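Local coordinates for protein thiamin pyrophosphokinase (Saccharomyces cerevisiae, PDB 1IG0) that catalyses the transfer of pyrophosphate from ATP to thiamine, making thiamine diphosphate and AMP, and works as a homodimer, at residues Q46-P51 / N73-Y78. Residues are numbered along the deposited sequence; the frame is centred on the assembly and turned at random.
Sequences QKIDIP and NRLYDY
Arg74 O, a helix carbonyl, takes two hydrogen bonds: Tyr78 N reaches it at 2.8 Å, and a water donates to it at 2.7 Å. The same water accepts from Ile48 N at 3.1 Å, bridging segment 46-51 of the loop to the side of helix 71-78. Tyr78 OH donates to Ile50 O at 2.7 Å. The hydroxyl lies above the plane of that carbonyl, 35° out of it, while the carbonyl oxygen sits near the plane of the tyrosine ring. The CB bond of Tyr78 points toward the loop, with CG anti to the backbone N (chi1 178°); the far end of the ring carries the hydroxyl. Ile48 crosses it at about a right angle and lays CG2 over one face, 3.6 Å from the centroid and 15° off the normal, a CH-pi contact. The other branch of this beta-branched residue ends in CD1, which packs on Leu75 CA and Arg74 O, so one isoleucine covers both ring and helix backbone. Arg74 runs its aliphatic part past the Gln46 carbonyl, with CG 3.4 Å from Gln46 O, and Lys47 N lies over one face of its guanidinium. Its NE donates to OD1 of Asn45, the residue before Gln46. Phe55 of helix 52-61 meets the Tyr78 ring edge-to-face, and Arg52 adds a cation-pi contact. Polar groups are thus paired at both ends of the apolar Ile48 contact: a shared water and a tyrosine hydroxyl on a loop carbonyl join the loop after strand 38-43 to helix 71-78 of the alpha/beta catalytic domain.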
loop_
_atom_site.group_PDB
_atom_site.type_symbol
_atom_site.label_atom_id
_atom_site.label_comp_id
_atom_site.label_asym_id
_atom_site.label_seq_id
_atom_site.Cartn_x
_atom_site.Cartn_y
_atom_site.Cartn_z
ATOM N N GLN B 46 1.329 9.566 -10.902
ATOM C CA GLN B 46 0.110 9.552 -10.102
ATOM C C GLN B 46 -0.295 11.009 -9.927
ATOM O O GLN B 46 0.560 11.894 -9.897
ATOM C CB GLN B 46 0.349 8.904 -8.732
ATOM C CG GLN B 46 -0.885 8.900 -7.832
ATOM C CD GLN B 46 -0.688 8.116 -6.545
ATOM O OE1 GLN B 46 -1.546 8.130 -5.663
ATOM N NE2 GLN B 46 0.442 7.425 -6.434
ATOM N N LYS B 47 -1.594 11.262 -9.828
ATOM C CA LYS B 47 -2.076 12.624 -9.659
ATOM C C LYS B 47 -1.419 13.275 -8.448
ATOM O O LYS B 47 -1.385 12.695 -7.363
ATOM C CB LYS B 47 -3.597 12.630 -9.492
ATOM C CG LYS B 47 -4.210 14.022 -9.397
ATOM C CD LYS B 47 -5.721 13.945 -9.217
ATOM C CE LYS B 47 -6.348 15.329 -9.136
ATOM N NZ LYS B 47 -6.135 16.109 -10.386
ATOM N N ILE B 48 -0.890 14.478 -8.641
ATOM C CA ILE B 48 -0.246 15.212 -7.558
ATOM C C ILE B 48 -1.332 15.902 -6.738
ATOM O O ILE B 48 -2.224 16.542 -7.296
ATOM C CB ILE B 48 0.735 16.266 -8.112
ATOM C CG1 ILE B 48 1.809 15.576 -8.961
ATOM C CG2 ILE B 48 1.378 17.035 -6.967
ATOM C CD1 ILE B 48 2.771 16.532 -9.639
ATOM N N ASP B 49 -1.262 15.767 -5.417
ATOM C CA ASP B 49 -2.259 16.371 -4.540
ATOM C C ASP B 49 -1.646 17.188 -3.408
ATOM O O ASP B 49 -2.359 17.850 -2.653
ATOM C CB ASP B 49 -3.158 15.284 -3.946
ATOM C CG ASP B 49 -2.375 14.226 -3.196
ATOM O OD1 ASP B 49 -1.574 14.595 -2.311
ATOM O OD2 ASP B 49 -2.564 13.025 -3.489
ATOM N N ILE B 50 -0.325 17.138 -3.291
ATOM C CA ILE B 50 0.384 17.869 -2.248
ATOM C C ILE B 50 0.061 19.363 -2.297
ATOM O O ILE B 50 -0.117 19.933 -3.373
ATOM C CB ILE B 50 1.912 17.689 -2.399
ATOM C CG1 ILE B 50 2.640 18.323 -1.213
ATOM C CG2 ILE B 50 2.384 18.327 -3.701
ATOM C CD1 ILE B 50 4.151 18.149 -1.249
ATOM N N PRO B 51 -0.040 20.012 -1.126
ATOM C CA PRO B 51 -0.338 21.445 -1.082
ATOM C C PRO B 51 0.733 22.235 -1.830
ATOM O O PRO B 51 1.912 21.883 -1.792
ATOM C CB PRO B 51 -0.347 21.745 0.412
ATOM C CG PRO B 51 -0.888 20.476 0.988
ATOM C CD PRO B 51 -0.120 19.423 0.221
ATOM N N ASN B 73 2.869 14.504 -17.326
ATOM C CA ASN B 73 1.496 14.960 -17.518
ATOM C C ASN B 73 0.973 15.455 -16.176
ATOM O O ASN B 73 0.348 16.511 -16.087
ATOM C CB ASN B 73 0.594 13.820 -18.009
ATOM C CG ASN B 73 1.023 13.264 -19.351
ATOM O OD1 ASN B 73 1.347 14.015 -20.271
ATOM N ND2 ASN B 73 1.009 11.942 -19.476
ATOM N N ARG B 74 1.245 14.674 -15.134
ATOM C CA ARG B 74 0.817 14.998 -13.779
ATOM C C ARG B 74 1.311 16.374 -13.346
ATOM O O ARG B 74 0.548 17.176 -12.810
ATOM C CB ARG B 74 1.338 13.937 -12.805
ATOM C CG ARG B 74 0.952 12.510 -13.167
ATOM C CD ARG B 74 -0.556 12.310 -13.148
ATOM N NE ARG B 74 -0.924 10.924 -13.424
ATOM C CZ ARG B 74 -2.170 10.465 -13.416
ATOM N NH1 ARG B 74 -3.179 11.284 -13.145
ATOM N NH2 ARG B 74 -2.412 9.187 -13.673
ATOM N N LEU B 75 2.593 16.640 -13.577
ATOM C CA LEU B 75 3.185 17.921 -13.207
ATOM C C LEU B 75 2.578 19.036 -14.049
ATOM O O LEU B 75 2.208 20.093 -13.535
ATOM C CB LEU B 75 4.700 17.885 -13.423
ATOM C CG LEU B 75 5.469 19.163 -13.081
ATOM C CD1 LEU B 75 5.316 19.475 -11.597
ATOM C CD2 LEU B 75 6.938 18.995 -13.449
ATOM N N TYR B 76 2.479 18.785 -15.350
ATOM C CA TYR B 76 1.919 19.747 -16.292
ATOM C C TYR B 76 0.533 20.207 -15.844
ATOM O O TYR B 76 0.254 21.406 -15.788
ATOM C CB TYR B 76 1.824 19.115 -17.682
ATOM C CG TYR B 76 1.344 20.056 -18.765
ATOM C CD1 TYR B 76 2.196 21.018 -19.311
ATOM C CD2 TYR B 76 0.036 19.986 -19.245
ATOM C CE1 TYR B 76 1.758 21.882 -20.312
ATOM C CE2 TYR B 76 -0.411 20.845 -20.243
ATOM C CZ TYR B 76 0.453 21.789 -20.771
ATOM O OH TYR B 76 0.011 22.637 -21.759
ATOM N N ASP B 77 -0.335 19.249 -15.531
ATOM C CA ASP B 77 -1.692 19.565 -15.095
ATOM C C ASP B 77 -1.717 20.159 -13.691
ATOM O O ASP B 77 -2.483 21.080 -13.410
ATOM C CB ASP B 77 -2.575 18.314 -15.129
ATOM C CG ASP B 77 -2.729 17.745 -16.526
ATOM O OD1 ASP B 77 -2.820 18.539 -17.487
ATOM O OD2 ASP B 77 -2.777 16.504 -16.661
ATOM N N TYR B 78 -0.881 19.623 -12.807
ATOM C CA TYR B 78 -0.816 20.109 -11.435
ATOM C C TYR B 78 -0.691 21.628 -11.417
ATOM O O TYR B 78 -1.250 22.297 -10.548
ATOM C CB TYR B 78 0.378 19.488 -10.707
ATOM C CG TYR B 78 0.558 19.975 -9.285
ATOM C CD1 TYR B 78 -0.428 19.758 -8.322
ATOM C CD2 TYR B 78 1.718 20.648 -8.899
ATOM C CE1 TYR B 78 -0.264 20.200 -7.009
ATOM C CE2 TYR B 78 1.892 21.093 -7.587
ATOM C CZ TYR B 78 0.898 20.864 -6.649
ATOM O OH TYR B 78 1.068 21.301 -5.354
HETATM O O HOH W 1 -1.386 16.044 -11.312
#